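Local coordinates for protein LBCATS-a (Synthetic construct, PDB 5EY5) that probably catalyses the retro-aldol cleavage of indole-3-glycerol phosphate to indole and glyceraldehyde 3-phosphate, as the alpha subunit of tryptophan synthase, at residues 20-25 / 235-240; 84-89 / 119-124; 109-114 / 137-142; 173-178 / 210-215. One frame throughout, in Å; residues are numbered along the deposited sequence.

Contact 1: residues 20-25 / 235-240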
loop_
_atom_site.group_PDB
_atom_site.type_symbol
_atom_site.label_atom_id
_atom_site.label_comp_id
_atom_site.label_asym_id
_atom_site.label_seq_id
_atom_site.Cartn_x
_atom_site.Cartn_y
_atom_site.Cartn_z
ATOM N N ILE A 20 -53.172 2.827 -16.864
ATOM C CA ILE A 20 -52.426 3.964 -16.333
ATOM C C ILE A 20 -51.034 3.937 -16.937
ATOM O O ILE A 20 -50.152 3.268 -16.391
ATOM C CB ILE A 20 -52.362 3.918 -14.800
ATOM C CG1 ILE A 20 -53.773 3.807 -14.197
ATOM C CG2 ILE A 20 -51.570 5.103 -14.260
ATOM C CD1 ILE A 20 -53.806 3.211 -12.795
ATOM N N PRO A 21 -50.787 4.623 -18.053
ATOM C CA PRO A 21 -49.425 4.648 -18.599
ATOM C C PRO A 21 -48.516 5.565 -17.792
ATOM O O PRO A 21 -48.950 6.592 -17.258
ATOM C CB PRO A 21 -49.616 5.168 -20.033
ATOM C CG PRO A 21 -50.920 5.893 -20.027
ATOM C CD PRO A 21 -51.776 5.212 -18.984
ATOM N N PHE A 22 -47.242 5.178 -17.703
ATOM C CA PHE A 22 -46.191 6.044 -17.170
ATOM C C PHE A 22 -45.216 6.412 -18.283
ATOM O O PHE A 22 -44.696 5.521 -18.962
ATOM C CB PHE A 22 -45.423 5.345 -16.041
ATOM C CG PHE A 22 -44.115 6.012 -15.702
ATOM C CD1 PHE A 22 -44.033 6.898 -14.645
ATOM C CD2 PHE A 22 -42.968 5.760 -16.449
ATOM C CE1 PHE A 22 -42.832 7.518 -14.333
ATOM C CE2 PHE A 22 -41.790 6.381 -16.158
ATOM C CZ PHE A 22 -41.707 7.260 -15.098
ATOM N N ILE A 23 -44.939 7.713 -18.455
ATOM C CA ILE A 23 -43.783 8.149 -19.229
ATOM C C ILE A 23 -42.957 9.125 -18.403
ATOM O O ILE A 23 -43.461 9.798 -17.505
ATOM C CB ILE A 23 -44.155 8.815 -20.576
ATOM C CG1 ILE A 23 -45.067 10.025 -20.328
ATOM C CG2 ILE A 23 -44.753 7.791 -21.536
ATOM C CD1 ILE A 23 -45.354 10.812 -21.583
ATOM N N THR A 24 -41.671 9.207 -18.736
ATOM C CA THR A 24 -40.798 10.209 -18.132
ATOM C C THR A 24 -41.006 11.549 -18.825
ATOM O O THR A 24 -40.901 11.642 -20.047
ATOM C CB THR A 24 -39.332 9.781 -18.243
ATOM O OG1 THR A 24 -39.110 8.604 -17.458
ATOM C CG2 THR A 24 -38.388 10.909 -17.762
ATOM N N ALA A 25 -41.267 12.596 -18.048
ATOM C CA ALA A 25 -41.441 13.915 -18.645
ATOM C C ALA A 25 -40.109 14.457 -19.158
ATOM O O ALA A 25 -39.096 14.431 -18.442
ATOM C CB ALA A 25 -42.047 14.894 -17.636
ATOM N N ALA A 235 -42.288 -0.553 -20.431
ATOM C CA ALA A 235 -42.553 -1.042 -21.780
ATOM C C ALA A 235 -42.883 0.100 -22.737
ATOM O O ALA A 235 -42.568 0.014 -23.928
ATOM C CB ALA A 235 -43.679 -2.068 -21.759
ATOM N N ILE A 236 -43.528 1.163 -22.246
ATOM C CA ILE A 236 -43.850 2.296 -23.110
ATOM C C ILE A 236 -42.616 3.147 -23.342
ATOM O O ILE A 236 -42.374 3.639 -24.454
ATOM C CB ILE A 236 -44.977 3.135 -22.489
ATOM C CG1 ILE A 236 -46.261 2.328 -22.387
ATOM C CG2 ILE A 236 -45.165 4.440 -23.305
ATOM C CD1 ILE A 236 -47.367 3.033 -21.606
ATOM N N VAL A 237 -41.825 3.340 -22.284
ATOM C CA VAL A 237 -40.588 4.088 -22.399
ATOM C C VAL A 237 -39.628 3.424 -23.373
ATOM O O VAL A 237 -38.858 4.110 -24.057
ATOM C CB VAL A 237 -39.951 4.247 -21.005
ATOM C CG1 VAL A 237 -38.545 4.780 -21.153
ATOM C CG2 VAL A 237 -40.793 5.176 -20.156
ATOM N N LYS A 238 -39.635 2.089 -23.441
ATOM C CA LYS A 238 -38.808 1.407 -24.440
ATOM C C LYS A 238 -39.157 1.883 -25.843
ATOM O O LYS A 238 -38.275 2.152 -26.674
ATOM C CB LYS A 238 -38.999 -0.108 -24.355
ATOM C CG LYS A 238 -38.854 -0.712 -22.979
ATOM C CD LYS A 238 -38.308 -2.137 -23.073
ATOM C CE LYS A 238 -38.810 -3.016 -21.939
ATOM N NZ LYS A 238 -40.238 -3.410 -22.136
ATOM N N ARG A 239 -40.450 1.994 -26.132
ATOM C CA ARG A 239 -40.826 2.381 -27.481
ATOM C C ARG A 239 -40.415 3.813 -27.773
ATOM O O ARG A 239 -40.068 4.139 -28.914
ATOM C CB ARG A 239 -42.320 2.172 -27.686
ATOM C CG ARG A 239 -42.616 0.774 -28.163
ATOM C CD ARG A 239 -43.562 0.038 -27.252
ATOM N NE ARG A 239 -43.755 -1.321 -27.744
ATOM C CZ ARG A 239 -43.479 -2.412 -27.044
ATOM N NH1 ARG A 239 -43.024 -2.308 -25.799
ATOM N NH2 ARG A 239 -43.683 -3.607 -27.584
ATOM N N ILE A 240 -40.416 4.672 -26.754
ATOM C CA ILE A 240 -39.900 6.018 -26.936
ATOM C C ILE A 240 -38.406 5.985 -27.199
ATOM O O ILE A 240 -37.902 6.670 -28.099
ATOM C CB ILE A 240 -40.247 6.887 -25.718
ATOM C CG1 ILE A 240 -41.769 7.047 -25.637
ATOM C CG2 ILE A 240 -39.528 8.230 -25.819
ATOM C CD1 ILE A 240 -42.275 7.472 -24.283
#
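Pro21, on strand 20-24, opens the contact with its CB set 3.5 Å from Ile236 CD1, tighter than usual for two carbons; a compact ring suits a place where the helix lies so close. Phe22 follows on the other side of the strand, its ring directed to the bound sn-glycerol-3-phosphate and to Ile64. Only the rim of that ring takes part here: Val237 CG2 lies at the ring's edge, near its plane, 4.3 Å from Phe22 CE2. The carbonyl O of Phe22 is buried under Ile236 and Val237 without any polar partner in the model. Ile23 contributes most from the strand. Its CG1 takes the crowded position between backbone N and carbonyl carbon (chi1 58°), which leaves CG2 as the branch that meets the helix, 3.8 Å from Ile236 CG2 and 3.7 Å from Ile240 CD1, the second chain crossing it at about a right angle. One methyl thus fits between residues one helical turn apart. Thr24 contributes its backbone N, 4.4 Å from Val237 CG2. No hydrogen bond links the segments; apolar side chains, mostly branched aliphatics, make up the interface. Residues 235-240 of helix 234-241 run at 45° to strand 20-24, packing on the first strand of the closed beta/alpha (TIM) barrel.

Contact 2: residues 84-89 / 119-124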
loop_
_atom_site.group_PDB
_atom_site.type_symbol
_atom_site.label_atom_id
_atom_site.label_comp_id
_atom_site.label_asym_id
_atom_site.label_seq_id
_atom_site.Cartn_x
_atom_site.Cartn_y
_atom_site.Cartn_z
ATOM N N MET A 84 -45.780 22.583 -18.845
ATOM C CA MET A 84 -46.357 21.640 -19.795
ATOM C C MET A 84 -47.731 21.173 -19.333
ATOM O O MET A 84 -48.665 21.088 -20.137
ATOM C CB MET A 84 -45.417 20.448 -19.990
ATOM C CG MET A 84 -45.751 19.595 -21.203
ATOM S SD MET A 84 -45.579 17.845 -20.830
ATOM C CE MET A 84 -47.073 17.610 -19.878
ATOM N N VAL A 85 -47.880 20.876 -18.036
ATOM C CA VAL A 85 -49.199 20.495 -17.525
ATOM C C VAL A 85 -50.196 21.635 -17.695
ATOM O O VAL A 85 -51.380 21.406 -17.988
ATOM C CB VAL A 85 -49.093 20.032 -16.052
ATOM C CG1 VAL A 85 -50.480 19.731 -15.472
ATOM C CG2 VAL A 85 -48.215 18.809 -15.963
ATOM N N ARG A 86 -49.740 22.880 -17.570
ATOM C CA ARG A 86 -50.671 23.986 -17.771
ATOM C C ARG A 86 -51.043 24.135 -19.240
ATOM O O ARG A 86 -52.203 24.405 -19.564
ATOM C CB ARG A 86 -50.091 25.285 -17.209
ATOM C CG ARG A 86 -50.141 25.337 -15.683
ATOM C CD ARG A 86 -49.894 26.737 -15.136
ATOM N NE ARG A 86 -48.626 27.296 -15.600
ATOM C CZ ARG A 86 -47.455 27.122 -14.988
ATOM N NH1 ARG A 86 -47.380 26.403 -13.873
ATOM N NH2 ARG A 86 -46.356 27.673 -15.493
ATOM N N GLU A 87 -50.087 23.940 -20.151
ATOM C CA GLU A 87 -50.460 23.881 -21.561
ATOM C C GLU A 87 -51.447 22.751 -21.794
ATOM O O GLU A 87 -52.435 22.914 -22.517
ATOM C CB GLU A 87 -49.224 23.708 -22.450
ATOM C CG GLU A 87 -48.103 24.680 -22.152
ATOM C CD GLU A 87 -48.603 26.102 -21.969
ATOM O OE1 GLU A 87 -49.097 26.697 -22.952
ATOM O OE2 GLU A 87 -48.512 26.618 -20.832
ATOM N N LEU A 88 -51.209 21.600 -21.169
ATOM C CA LEU A 88 -52.177 20.513 -21.246
ATOM C C LEU A 88 -53.559 20.976 -20.804
ATOM O O LEU A 88 -54.548 20.792 -21.520
ATOM C CB LEU A 88 -51.712 19.347 -20.387
ATOM C CG LEU A 88 -51.448 18.060 -21.154
ATOM C CD1 LEU A 88 -50.827 17.031 -20.215
ATOM C CD2 LEU A 88 -52.737 17.535 -21.807
ATOM N N ARG A 89 -53.644 21.583 -19.621
ATOM C CA ARG A 89 -54.942 21.934 -19.062
ATOM C C ARG A 89 -55.669 22.969 -19.893
ATOM O O ARG A 89 -56.890 23.094 -19.770
ATOM C CB ARG A 89 -54.789 22.445 -17.629
ATOM C CG ARG A 89 -54.340 21.386 -16.642
ATOM C CD ARG A 89 -55.252 20.178 -16.690
ATOM N NE ARG A 89 -54.880 19.152 -15.710
ATOM C CZ ARG A 89 -55.291 17.888 -15.784
ATOM N NH1 ARG A 89 -56.056 17.515 -16.806
ATOM N NH2 ARG A 89 -54.930 16.996 -14.861
ATOM N N ALA A 119 -51.686 22.033 -7.352
ATOM C CA ALA A 119 -53.109 22.336 -7.416
ATOM C C ALA A 119 -53.398 23.414 -8.445
ATOM O O ALA A 119 -54.438 23.374 -9.106
ATOM C CB ALA A 119 -53.625 22.755 -6.040
ATOM N N GLU A 120 -52.489 24.369 -8.614
ATOM C CA GLU A 120 -52.769 25.450 -9.551
ATOM C C GLU A 120 -52.515 25.020 -10.990
ATOM O O GLU A 120 -53.231 25.444 -11.904
ATOM C CB GLU A 120 -51.941 26.687 -9.198
ATOM C CG GLU A 120 -52.073 27.111 -7.748
ATOM C CD GLU A 120 -51.516 28.495 -7.497
ATOM O OE1 GLU A 120 -52.311 29.413 -7.201
ATOM O OE2 GLU A 120 -50.285 28.667 -7.606
ATOM N N ALA A 121 -51.501 24.190 -11.212
ATOM C CA ALA A 121 -51.226 23.722 -12.566
ATOM C C ALA A 121 -52.239 22.678 -13.025
ATOM O O ALA A 121 -52.585 22.632 -14.211
ATOM C CB ALA A 121 -49.815 23.155 -12.652
ATOM N N GLY A 122 -52.718 21.835 -12.119
ATOM C CA GLY A 122 -53.705 20.840 -12.487
ATOM C C GLY A 122 -53.157 19.433 -12.370
ATOM O O GLY A 122 -53.464 18.569 -13.197
ATOM N N VAL A 123 -52.330 19.200 -11.352
ATOM C CA VAL A 123 -51.763 17.881 -11.073
ATOM C C VAL A 123 -52.585 17.255 -9.963
ATOM O O VAL A 123 -52.697 17.816 -8.871
ATOM C CB VAL A 123 -50.289 17.963 -10.658
ATOM C CG1 VAL A 123 -49.829 16.601 -10.083
ATOM C CG2 VAL A 123 -49.412 18.376 -11.835
ATOM N N ASP A 124 -53.126 16.074 -10.218
ATOM C CA ASP A 124 -54.117 15.522 -9.309
ATOM C C ASP A 124 -53.529 14.623 -8.236
ATOM O O ASP A 124 -54.153 14.450 -7.186
ATOM C CB ASP A 124 -55.167 14.782 -10.133
ATOM C CG ASP A 124 -55.733 15.669 -11.241
ATOM O OD1 ASP A 124 -55.422 15.433 -12.430
ATOM O OD2 ASP A 124 -56.451 16.636 -10.906
#
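In this TIM barrel, residues 84-89 belong to helix 78-91 and residues 119-124 carry helix 111-121 over into strand 125-127, so the contact joins two outer helices where the second turns inward. Apolar packing comes from Val85 and Arg86. Val85 CG1, anti to the backbone N, lies 4.0 Å from Val123 CG2 and also rests against the carbonyls of Ala121 and Gly122, a short branched chain that fits closely against the turn. Arg86 contributes its aliphatic part: CG sits 3.7 Å from Ala121 CB, and the small alanine lets the backbones come within 5.2 Å (Arg86 CA to Ala121 CA).

Hydrogen bonding centres on Arg89, whose chain bends at chi2 (-54°), with Arg89 CG 3.2 Å from Ala121 O. Gly122 has positive phi (114°) at the helix end, and a CB there would collide with Arg89 NE, so glycine fits on both counts. Its carbonyl O is gripped side-on by two nitrogens in the guanidinium plane: NE approaches on a lone pair, while NH2, 2.7 Å from Gly122 O, comes nearly along the C=O axis.

The charged pair is Arg89 with Asp124, meeting tip to tip with their planes 61° apart. Arg3 holds the other carboxylate oxygen of Asp124, and this double pairing would be expected to keep the acid ionised. Arg89 NH2 lies 2.9 Å from Asp124 OD1, which also accepts from Ile97 N.

Contact 3: residues 109-114 / 137-142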
loop_
_atom_site.group_PDB
_atom_site.type_symbol
_atom_site.label_atom_id
_atom_site.label_comp_id
_atom_site.label_asym_id
_atom_site.label_seq_id
_atom_site.Cartn_x
_atom_site.Cartn_y
_atom_site.Cartn_z
ATOM N N TYR A 109 -37.575 22.182 -3.742
ATOM C CA TYR A 109 -38.607 23.043 -4.316
ATOM C C TYR A 109 -39.348 23.773 -3.211
ATOM O O TYR A 109 -39.593 24.981 -3.306
ATOM C CB TYR A 109 -39.604 22.245 -5.169
ATOM C CG TYR A 109 -40.489 23.129 -6.053
ATOM C CD1 TYR A 109 -40.144 23.383 -7.382
ATOM C CD2 TYR A 109 -41.653 23.715 -5.560
ATOM C CE1 TYR A 109 -40.933 24.180 -8.206
ATOM C CE2 TYR A 109 -42.456 24.517 -6.379
ATOM C CZ TYR A 109 -42.089 24.741 -7.703
ATOM O OH TYR A 109 -42.849 25.556 -8.519
ATOM N N GLY A 110 -39.671 23.056 -2.135
ATOM C CA GLY A 110 -40.435 23.597 -1.031
ATOM C C GLY A 110 -41.717 22.798 -0.982
ATOM O O GLY A 110 -42.465 22.795 -1.960
ATOM N N ILE A 111 -41.964 22.092 0.124
ATOM C CA ILE A 111 -43.026 21.084 0.144
ATOM C C ILE A 111 -44.382 21.725 -0.132
ATOM O O ILE A 111 -45.106 21.332 -1.059
ATOM C CB ILE A 111 -43.029 20.338 1.490
ATOM C CG1 ILE A 111 -41.776 19.470 1.625
ATOM C CG2 ILE A 111 -44.266 19.500 1.624
ATOM C CD1 ILE A 111 -41.649 18.814 2.983
ATOM N N GLU A 112 -44.753 22.709 0.687
ATOM C CA GLU A 112 -46.048 23.355 0.510
ATOM C C GLU A 112 -46.091 24.117 -0.807
ATOM O O GLU A 112 -47.108 24.101 -1.512
ATOM C CB GLU A 112 -46.336 24.278 1.693
ATOM C CG GLU A 112 -45.165 25.172 2.082
ATOM C CD GLU A 112 -45.313 26.597 1.569
ATOM O OE1 GLU A 112 -44.360 27.392 1.727
ATOM O OE2 GLU A 112 -46.383 26.923 1.012
ATOM N N ARG A 113 -44.984 24.764 -1.171
ATOM C CA ARG A 113 -44.935 25.460 -2.447
ATOM C C ARG A 113 -45.132 24.497 -3.609
ATOM O O ARG A 113 -45.696 24.874 -4.648
ATOM C CB ARG A 113 -43.606 26.204 -2.569
ATOM C CG ARG A 113 -43.331 26.759 -3.932
ATOM C CD ARG A 113 -41.998 27.489 -3.957
ATOM N NE ARG A 113 -41.686 27.934 -5.305
ATOM C CZ ARG A 113 -40.639 27.527 -6.009
ATOM N NH1 ARG A 113 -39.774 26.669 -5.490
ATOM N NH2 ARG A 113 -40.459 27.983 -7.240
ATOM N N PHE A 114 -44.683 23.253 -3.450
ATOM C CA PHE A 114 -44.796 22.271 -4.523
ATOM C C PHE A 114 -46.228 21.769 -4.666
ATOM O O PHE A 114 -46.763 21.693 -5.777
ATOM C CB PHE A 114 -43.846 21.100 -4.268
ATOM C CG PHE A 114 -44.086 19.938 -5.174
ATOM C CD1 PHE A 114 -43.626 19.954 -6.474
ATOM C CD2 PHE A 114 -44.796 18.848 -4.742
ATOM C CE1 PHE A 114 -43.855 18.890 -7.313
ATOM C CE2 PHE A 114 -45.042 17.778 -5.594
ATOM C CZ PHE A 114 -44.563 17.803 -6.869
ATOM N N ALA A 137 -45.308 12.903 6.755
ATOM C CA ALA A 137 -46.260 13.746 7.479
ATOM C C ALA A 137 -46.392 15.131 6.845
ATOM O O ALA A 137 -47.509 15.641 6.679
ATOM C CB ALA A 137 -45.851 13.859 8.950
ATOM N N ASP A 138 -45.265 15.763 6.490
ATOM C CA ASP A 138 -45.312 17.123 5.948
ATOM C C ASP A 138 -45.992 17.157 4.579
ATOM O O ASP A 138 -46.898 17.965 4.342
ATOM C CB ASP A 138 -43.901 17.713 5.848
ATOM C CG ASP A 138 -43.301 18.076 7.208
ATOM O OD1 ASP A 138 -42.065 18.259 7.274
ATOM O OD2 ASP A 138 -44.054 18.179 8.202
ATOM N N LEU A 139 -45.542 16.312 3.649
ATOM C CA LEU A 139 -46.146 16.288 2.319
ATOM C C LEU A 139 -47.629 15.934 2.395
ATOM O O LEU A 139 -48.452 16.505 1.669
ATOM C CB LEU A 139 -45.393 15.306 1.416
ATOM C CG LEU A 139 -45.878 15.221 -0.048
ATOM C CD1 LEU A 139 -45.790 16.560 -0.742
ATOM C CD2 LEU A 139 -45.114 14.168 -0.855
ATOM N N ALA A 140 -47.989 15.000 3.279
ATOM C CA ALA A 140 -49.373 14.543 3.371
ATOM C C ALA A 140 -50.308 15.645 3.850
ATOM O O ALA A 140 -51.452 15.730 3.389
ATOM C CB ALA A 140 -49.461 13.334 4.303
ATOM N N ALA A 141 -49.857 16.495 4.772
ATOM C CA ALA A 141 -50.729 17.567 5.243
ATOM C C ALA A 141 -50.906 18.646 4.178
ATOM O O ALA A 141 -52.001 19.191 4.012
ATOM C CB ALA A 141 -50.180 18.158 6.540
ATOM N N ALA A 142 -49.842 18.971 3.443
ATOM C CA ALA A 142 -49.979 19.909 2.337
ATOM C C ALA A 142 -50.873 19.339 1.244
ATOM O O ALA A 142 -51.722 20.050 0.690
ATOM C CB ALA A 142 -48.601 20.264 1.777
#
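Asp138 is the first residue of segment 137-142 to meet the other segment, and it does so through carbon: its CB lies 3.8 Å from Ile111 CD1, the two side chains crossing at about a right angle. A short acid suits this exposed border, since its methylene can touch the isoleucine while the carboxylate belongs to an exposed residue. Leu139 comes next, with CG anti to the backbone N (chi1 -177°). Its CA is 3.8 Å from Ile111 CG2, and its CD1 meets the same methyl at 4.1 Å. Ile111 therefore divides its branches, CD1 extending along CG1 to Asp138 and CG2 resting on the backbone of Leu139. These are successive outer helices of the TIM barrel, 111-121 and 137-146, placed before and after strand 125-127; Leu139 reaches that strand at Leu126, as does Phe114. Ala142, one turn on, faces the partner with a single methyl, 4.2 Å from Glu112 CA and 4.4 Å from Ile111 CG2. So small a residue lets the helices come close, with Ala142 CA 5.5 Å from Glu112 CA. The acidic chain of Glu112 leads away from this apolar seam, and Ile111 also packs on Tyr103.

Contact 4: residues 173-178 / 210-215. With G3P (sn-glycerol-3-phosphate), chain E.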
loop_
_atom_site.group_PDB
_atom_site.type_symbol
_atom_site.label_atom_id
_atom_site.label_comp_id
_atom_site.label_asym_id
_atom_site.label_seq_id
_atom_site.Cartn_x
_atom_site.Cartn_y
_atom_site.Cartn_z
ATOM N N PHE A 173 -55.299 6.253 -5.169
ATOM C CA PHE A 173 -55.338 4.805 -5.241
ATOM C C PHE A 173 -54.167 4.261 -4.441
ATOM O O PHE A 173 -53.315 5.009 -3.953
ATOM C CB PHE A 173 -55.351 4.300 -6.694
ATOM C CG PHE A 173 -54.208 4.796 -7.554
ATOM C CD1 PHE A 173 -53.096 3.997 -7.779
ATOM C CD2 PHE A 173 -54.267 6.036 -8.176
ATOM C CE1 PHE A 173 -52.052 4.431 -8.586
ATOM C CE2 PHE A 173 -53.229 6.470 -8.990
ATOM C CZ PHE A 173 -52.122 5.662 -9.198
ATOM N N VAL A 174 -54.166 2.954 -4.264
ATOM C CA VAL A 174 -53.018 2.251 -3.714
ATOM C C VAL A 174 -52.253 1.629 -4.871
ATOM O O VAL A 174 -52.830 0.934 -5.721
ATOM C CB VAL A 174 -53.435 1.181 -2.691
ATOM C CG1 VAL A 174 -52.204 0.416 -2.215
ATOM C CG2 VAL A 174 -54.142 1.831 -1.522
ATOM N N TYR A 175 -50.961 1.871 -4.893
ATOM C CA TYR A 175 -50.079 1.326 -5.912
ATOM C C TYR A 175 -49.516 0.008 -5.385
ATOM O O TYR A 175 -48.739 -0.004 -4.428
ATOM C CB TYR A 175 -48.992 2.347 -6.216
ATOM C CG TYR A 175 -48.157 2.091 -7.453
ATOM C CD1 TYR A 175 -47.624 3.150 -8.179
ATOM C CD2 TYR A 175 -47.853 0.800 -7.859
ATOM C CE1 TYR A 175 -46.838 2.922 -9.289
ATOM C CE2 TYR A 175 -47.076 0.562 -8.959
ATOM C CZ TYR A 175 -46.570 1.619 -9.674
ATOM O OH TYR A 175 -45.794 1.353 -10.775
ATOM N N CYS A 176 -49.926 -1.103 -5.993
ATOM C CA CYS A 176 -49.482 -2.438 -5.589
ATOM C C CYS A 176 -48.279 -2.815 -6.450
ATOM O O CYS A 176 -48.391 -2.934 -7.675
ATOM C CB CYS A 176 -50.638 -3.439 -5.717
ATOM S SG CYS A 176 -50.290 -5.191 -5.428
ATOM N N VAL A 177 -47.118 -2.953 -5.816
ATOM C CA VAL A 177 -45.888 -3.301 -6.523
ATOM C C VAL A 177 -45.870 -4.803 -6.762
ATOM O O VAL A 177 -45.863 -5.597 -5.814
ATOM C CB VAL A 177 -44.654 -2.854 -5.732
ATOM C CG1 VAL A 177 -43.385 -3.114 -6.527
ATOM C CG2 VAL A 177 -44.793 -1.407 -5.354
ATOM N N SER A 178 -45.884 -5.201 -8.031
ATOM C CA SER A 178 -46.029 -6.614 -8.340
ATOM C C SER A 178 -44.815 -7.432 -7.917
ATOM O O SER A 178 -44.940 -8.646 -7.725
ATOM C CB SER A 178 -46.285 -6.809 -9.832
ATOM O OG SER A 178 -45.102 -6.547 -10.567
ATOM N N VAL A 210 -51.985 -2.107 -10.124
ATOM C CA VAL A 210 -50.807 -2.969 -10.081
ATOM C C VAL A 210 -49.797 -2.502 -11.126
ATOM O O VAL A 210 -50.161 -2.236 -12.282
ATOM C CB VAL A 210 -51.189 -4.439 -10.310
ATOM C CG1 VAL A 210 -49.942 -5.297 -10.422
ATOM C CG2 VAL A 210 -52.107 -4.931 -9.182
ATOM N N GLY A 211 -48.526 -2.406 -10.721
ATOM C CA GLY A 211 -47.450 -1.953 -11.581
ATOM C C GLY A 211 -46.142 -2.663 -11.277
ATOM O O GLY A 211 -46.045 -3.456 -10.336
ATOM N N PHE A 212 -45.120 -2.341 -12.086
ATOM C CA PHE A 212 -43.817 -3.010 -12.112
ATOM C C PHE A 212 -43.861 -4.278 -12.970
ATOM O O PHE A 212 -44.519 -5.265 -12.611
ATOM C CB PHE A 212 -43.329 -3.368 -10.697
ATOM C CG PHE A 212 -42.690 -2.224 -9.937
ATOM C CD1 PHE A 212 -43.407 -1.060 -9.652
ATOM C CD2 PHE A 212 -41.384 -2.336 -9.464
ATOM C CE1 PHE A 212 -42.838 -0.024 -8.930
ATOM C CE2 PHE A 212 -40.796 -1.303 -8.741
ATOM C CZ PHE A 212 -41.521 -0.146 -8.469
ATOM N N GLY A 213 -43.177 -4.255 -14.117
ATOM C CA GLY A 213 -42.943 -5.449 -14.896
ATOM C C GLY A 213 -43.926 -5.717 -16.017
ATOM O O GLY A 213 -43.614 -6.506 -16.910
ATOM N N ILE A 214 -45.097 -5.086 -16.014
ATOM C CA ILE A 214 -46.123 -5.435 -16.997
ATOM C C ILE A 214 -45.680 -4.921 -18.365
ATOM O O ILE A 214 -45.695 -3.716 -18.615
ATOM C CB ILE A 214 -47.489 -4.867 -16.601
ATOM C CG1 ILE A 214 -47.753 -5.149 -15.123
ATOM C CG2 ILE A 214 -48.587 -5.473 -17.466
ATOM C CD1 ILE A 214 -48.571 -4.081 -14.443
ATOM N N SER A 215 -45.308 -5.828 -19.268
ATOM C CA SER A 215 -44.662 -5.429 -20.511
ATOM C C SER A 215 -45.411 -5.797 -21.791
ATOM O O SER A 215 -45.030 -5.310 -22.863
ATOM C CB SER A 215 -43.246 -6.025 -20.583
ATOM O OG SER A 215 -43.122 -7.141 -19.719
HETATM O O1 G3P E . -45.421 3.600 -12.323
HETATM C C1 G3P E . -44.067 3.268 -12.381
HETATM C C2 G3P E . -43.754 2.494 -13.658
HETATM O O2 G3P E . -42.367 2.544 -13.836
HETATM C C3 G3P E . -44.270 1.041 -13.591
HETATM O O1P G3P E . -43.224 0.101 -13.516
HETATM O O4P G3P E . -41.714 0.466 -15.551
HETATM O O2P G3P E . -41.882 -1.865 -14.630
HETATM O O3P G3P E . -43.790 -0.914 -15.816
HETATM P P G3P E . -42.633 -0.568 -14.908
#
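Tyr175 and Val177 each place a gamma carbon anti to the backbone N (chi1 -167° for Tyr175 CG, -175° for Val177 CG1), and Phe212 turns its CG beside its own N (chi1 -81°), gathering three side chains at the mouth of the TIM barrel. Here parallel strands 174-177 and 208-211 run side by side, the sixth and seventh of the barrel. Gly211 N donates to Cys176 O, and Gly211 O receives Ser178 N at 2.9 Å, both nearly along the C=O axis. Cys176 CB and Val210 CG2 pack together on the outer face. Inside, Gly211 has no side chain, as suits its place: a CB would clash with Tyr175 OH. Val177 CG1 stands over the centre of the Phe212 ring, 3.5 Å from its centroid, in a CH-pi contact, while Tyr175 OH lies at the ring's edge. Ser178 ends the pairing with a very short bond, OG to Phe212 O at 2.5 Å, on a carbonyl lone pair. The ligand sn-glycerol-3-phosphate is held at both ends: Tyr175 OH donates to its O1 at 2.8 Å, and Gly213 N gives a nearly straight bond to phosphate oxygen O2P, also 2.8 Å away.

In the fold
Contacts 1 and 4 lie nearest the middle of the chain, each centred about 10 Å from it, and both reach the barrel sheet; they touch where Ala235 packs on Ser215. Contact 1 is wholly buried and apolar, strand against helix, whereas contact 4 pairs neighbouring strands through backbone hydrogen bonds and binds the ligand directly. Contacts 2 and 3 belong to the outer helical layer and share helix 111-121, contact 3 using its start and contact 2 its end. Their centres are about 17 Å apart, and their chemistry differs: contact 2 sets a partly buried salt bridge and carbonyl grip beside aliphatic packing, while contact 3, farthest out, relies on aliphatic contacts bordered by exposed acids.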